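Local structure of immunomodulatory active chitinase (Trichuris suis, 6G9C) at residues L217-E227 and F246-S255. The protein probably binds and hydrolyses chitin as a secreted family 18 glycosidase, and has immunomodulatory activity in inflammatory lung disease. Residues are numbered along the deposited sequence; the frame is centred on the assembly and turned at random.
With EDO (1,2-ethanediol), chain D; EDO (1,2-ethanediol), chain E.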
# COMPACT_ATOMS: atom_id res chain seq x y z
N LEU A 217 22.30 12.95 -10.32
CA LEU A 217 23.23 13.51 -11.29
C LEU A 217 23.14 12.75 -12.61
O LEU A 217 23.38 11.53 -12.66
CB LEU A 217 24.66 13.45 -10.74
CG LEU A 217 25.72 13.98 -11.70
CD1 LEU A 217 25.56 15.49 -11.94
CD2 LEU A 217 27.10 13.67 -11.16
N MET A 218 22.80 13.46 -13.68
CA MET A 218 22.62 12.85 -15.00
C MET A 218 23.95 12.81 -15.75
O MET A 218 24.12 13.41 -16.81
CB MET A 218 21.56 13.61 -15.79
CG MET A 218 20.16 13.48 -15.20
SD MET A 218 18.98 14.58 -16.00
CE MET A 218 18.84 13.83 -17.62
N CYS A 219 24.90 12.06 -15.19
CA CYS A 219 26.25 11.96 -15.75
C CYS A 219 26.26 10.86 -16.81
O CYS A 219 26.85 9.79 -16.67
CB CYS A 219 27.27 11.73 -14.65
SG CYS A 219 26.75 10.49 -13.43
N TYR A 220 25.54 11.16 -17.89
CA TYR A 220 25.47 10.33 -19.08
C TYR A 220 24.96 11.22 -20.21
O TYR A 220 24.71 12.42 -20.02
CB TYR A 220 24.59 9.08 -18.88
CG TYR A 220 23.31 9.30 -18.09
CD1 TYR A 220 22.24 10.04 -18.63
CD2 TYR A 220 23.15 8.75 -16.82
CE1 TYR A 220 21.05 10.23 -17.91
CE2 TYR A 220 21.98 8.95 -16.09
CZ TYR A 220 20.94 9.68 -16.64
OH TYR A 220 19.78 9.85 -15.91
N ASP A 221 24.83 10.63 -21.40
CA ASP A 221 24.60 11.41 -22.63
C ASP A 221 25.69 12.44 -22.87
O ASP A 221 25.43 13.50 -23.45
CB ASP A 221 23.24 12.11 -22.62
CG ASP A 221 22.08 11.18 -22.44
OD1 ASP A 221 22.19 9.99 -22.80
OD2 ASP A 221 21.04 11.64 -21.95
N PHE A 222 26.93 12.18 -22.43
CA PHE A 222 28.01 13.12 -22.72
C PHE A 222 28.32 13.16 -24.21
O PHE A 222 28.73 14.20 -24.74
CB PHE A 222 29.28 12.75 -21.94
CG PHE A 222 29.17 13.00 -20.46
CD1 PHE A 222 29.11 14.30 -19.96
CD2 PHE A 222 29.13 11.94 -19.58
CE1 PHE A 222 29.01 14.53 -18.60
CE2 PHE A 222 29.03 12.16 -18.21
CZ PHE A 222 28.97 13.45 -17.72
N HIS A 223 28.13 12.03 -24.90
CA HIS A 223 28.38 11.89 -26.32
C HIS A 223 27.29 11.02 -26.92
O HIS A 223 26.70 10.18 -26.23
CB HIS A 223 29.77 11.30 -26.57
CG HIS A 223 30.87 12.13 -25.98
ND1 HIS A 223 31.26 13.33 -26.54
CD2 HIS A 223 31.59 11.99 -24.85
CE1 HIS A 223 32.22 13.86 -25.80
NE2 HIS A 223 32.43 13.07 -24.76
N GLY A 224 27.00 11.24 -28.20
CA GLY A 224 25.91 10.54 -28.84
C GLY A 224 25.83 10.92 -30.31
O GLY A 224 26.69 11.63 -30.83
N ALA A 225 24.78 10.43 -30.96
CA ALA A 225 24.66 10.51 -32.41
C ALA A 225 24.48 11.93 -32.93
O ALA A 225 24.50 12.13 -34.15
CB ALA A 225 23.51 9.62 -32.88
N TRP A 226 24.30 12.92 -32.06
CA TRP A 226 24.34 14.30 -32.52
C TRP A 226 25.74 14.73 -32.93
O TRP A 226 25.89 15.76 -33.59
CB TRP A 226 23.79 15.24 -31.44
CG TRP A 226 24.42 15.03 -30.08
CD1 TRP A 226 25.52 15.67 -29.57
CD2 TRP A 226 24.00 14.09 -29.07
NE1 TRP A 226 25.79 15.21 -28.30
CE2 TRP A 226 24.88 14.23 -27.97
CE3 TRP A 226 22.96 13.15 -28.98
CZ2 TRP A 226 24.76 13.47 -26.80
CZ3 TRP A 226 22.84 12.39 -27.81
CH2 TRP A 226 23.73 12.56 -26.74
N GLU A 227 26.77 13.96 -32.56
CA GLU A 227 28.15 14.23 -32.94
C GLU A 227 28.55 13.42 -34.17
O GLU A 227 28.09 12.29 -34.37
CB GLU A 227 29.09 13.92 -31.78
CG GLU A 227 28.90 14.85 -30.60
CD GLU A 227 29.53 14.31 -29.35
OE1 GLU A 227 29.34 13.11 -29.07
OE2 GLU A 227 30.20 15.10 -28.64
N PHE A 246 36.30 18.66 -23.31
CA PHE A 246 35.55 17.56 -22.72
C PHE A 246 36.18 17.01 -21.45
O PHE A 246 35.75 15.95 -20.96
CB PHE A 246 35.37 16.42 -23.73
CG PHE A 246 34.48 16.78 -24.88
CD1 PHE A 246 33.29 17.45 -24.66
CD2 PHE A 246 34.83 16.44 -26.17
CE1 PHE A 246 32.46 17.78 -25.71
CE2 PHE A 246 34.01 16.77 -27.23
CZ PHE A 246 32.83 17.44 -27.01
N LYS A 247 37.19 17.70 -20.89
CA LYS A 247 37.92 17.16 -19.74
C LYS A 247 37.02 16.90 -18.54
O LYS A 247 37.30 16.01 -17.74
CB LYS A 247 39.06 18.11 -19.35
CG LYS A 247 40.23 18.13 -20.32
CD LYS A 247 40.94 16.77 -20.38
CE LYS A 247 41.84 16.67 -21.61
NZ LYS A 247 42.38 15.30 -21.83
N MET A 248 35.93 17.67 -18.39
CA MET A 248 35.00 17.50 -17.28
C MET A 248 33.83 16.59 -17.63
O MET A 248 33.02 16.27 -16.75
CB MET A 248 34.44 18.86 -16.83
CG MET A 248 35.48 19.94 -16.66
SD MET A 248 35.96 20.13 -14.94
CE MET A 248 34.42 20.56 -14.15
N TRP A 249 33.71 16.17 -18.89
CA TRP A 249 32.53 15.45 -19.34
C TRP A 249 32.67 13.96 -19.03
O TRP A 249 32.80 13.11 -19.91
CB TRP A 249 32.29 15.71 -20.82
CG TRP A 249 31.74 17.09 -21.11
CD1 TRP A 249 32.03 18.24 -20.44
CD2 TRP A 249 30.79 17.44 -22.12
NE1 TRP A 249 31.33 19.30 -20.98
CE2 TRP A 249 30.55 18.83 -22.01
CE3 TRP A 249 30.11 16.72 -23.11
CZ2 TRP A 249 29.67 19.51 -22.85
CZ3 TRP A 249 29.23 17.39 -23.94
CH2 TRP A 249 29.03 18.78 -23.81
N ASN A 250 32.63 13.66 -17.73
CA ASN A 250 32.73 12.29 -17.25
C ASN A 250 32.19 12.25 -15.83
O ASN A 250 31.93 13.28 -15.22
CB ASN A 250 34.18 11.77 -17.33
CG ASN A 250 35.17 12.70 -16.65
OD1 ASN A 250 35.26 12.73 -15.42
ND2 ASN A 250 35.92 13.47 -17.46
N VAL A 251 32.00 11.03 -15.32
CA VAL A 251 31.37 10.84 -14.02
C VAL A 251 32.21 11.47 -12.92
O VAL A 251 31.70 12.19 -12.05
CB VAL A 251 31.12 9.34 -13.75
CG1 VAL A 251 30.72 9.13 -12.30
CG2 VAL A 251 30.07 8.79 -14.70
N GLU A 252 33.52 11.22 -12.96
CA GLU A 252 34.41 11.68 -11.90
C GLU A 252 34.38 13.20 -11.76
O GLU A 252 34.26 13.72 -10.65
CB GLU A 252 35.84 11.21 -12.17
CG GLU A 252 36.82 11.61 -11.07
CD GLU A 252 38.27 11.43 -11.49
OE1 GLU A 252 38.71 12.10 -12.45
OE2 GLU A 252 38.97 10.62 -10.85
N GLN A 253 34.50 13.92 -12.88
CA GLN A 253 34.65 15.37 -12.81
C GLN A 253 33.31 16.09 -12.64
O GLN A 253 33.23 17.09 -11.92
CB GLN A 253 35.37 15.88 -14.05
CG GLN A 253 36.83 15.44 -14.13
CD GLN A 253 37.65 15.98 -12.98
OE1 GLN A 253 37.55 17.15 -12.64
NE2 GLN A 253 38.46 15.12 -12.37
N SER A 254 32.26 15.60 -13.31
CA SER A 254 30.94 16.23 -13.19
C SER A 254 30.41 16.12 -11.76
O SER A 254 29.85 17.08 -11.23
CB SER A 254 29.97 15.61 -14.20
OG SER A 254 29.65 14.25 -13.88
N SER A 255 30.59 14.96 -11.12
CA SER A 255 30.20 14.82 -9.72
C SER A 255 31.08 15.69 -8.82
O SER A 255 30.59 16.37 -7.91
CB SER A 255 30.26 13.35 -9.30
OG SER A 255 31.60 12.88 -9.31
C1 EDO D . 17.81 9.86 -19.89
O1 EDO D . 17.74 11.28 -19.73
C2 EDO D . 18.92 9.49 -20.87
O2 EDO D . 18.77 10.23 -22.09
C1 EDO E . 15.09 11.86 -16.81
O1 EDO E . 15.57 12.32 -18.11
C2 EDO E . 16.22 11.60 -15.82
O2 EDO E . 17.20 10.72 -16.41
O HOH W 1 33.91 13.12 -22.49
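F222 lays one face of its ring against the backbone of W249 and N250, with W249 C 3.6 Å above the ring plane, over its centre. A flat, apolar phenyl suits this place because it can cover a peptide unit without needing a polar partner. The indole edge of W249 meets F222 O in its plane, CE3 at 3.3 Å. At the phenyl edge lies S254 OG, set between backbone N and carbonyl carbon (chi1 68°), from where it reaches back to N250 O (2.8 Å), already the acceptor of S254 N on the opposite face of the carbonyl. S255, being small, lets L217 CD2 come to 3.6 Å from its CA, and C219 SG meets V251 CG2 at 3.9 Å. This tight half joins barrel strand 214-218 of the TIM-barrel glycosidase fold to the start of helix 251-261, where N250 is the N-cap, accepting from Q253 N through OD1.

Toward F246 the residues are partly exposed and, with no direct hydrogen bond between the segments, a water links H223 NE2 to W249 O. Imidazole fits here: E227 OE2, through its syn lone pair, accepts from ND1 (2.9 Å) near the ring plane, while CE1 points onto the F246 face in a T-shaped pair, planes at 87°. E227 OE1 also accepts from G224 N, steadying the carboxylate.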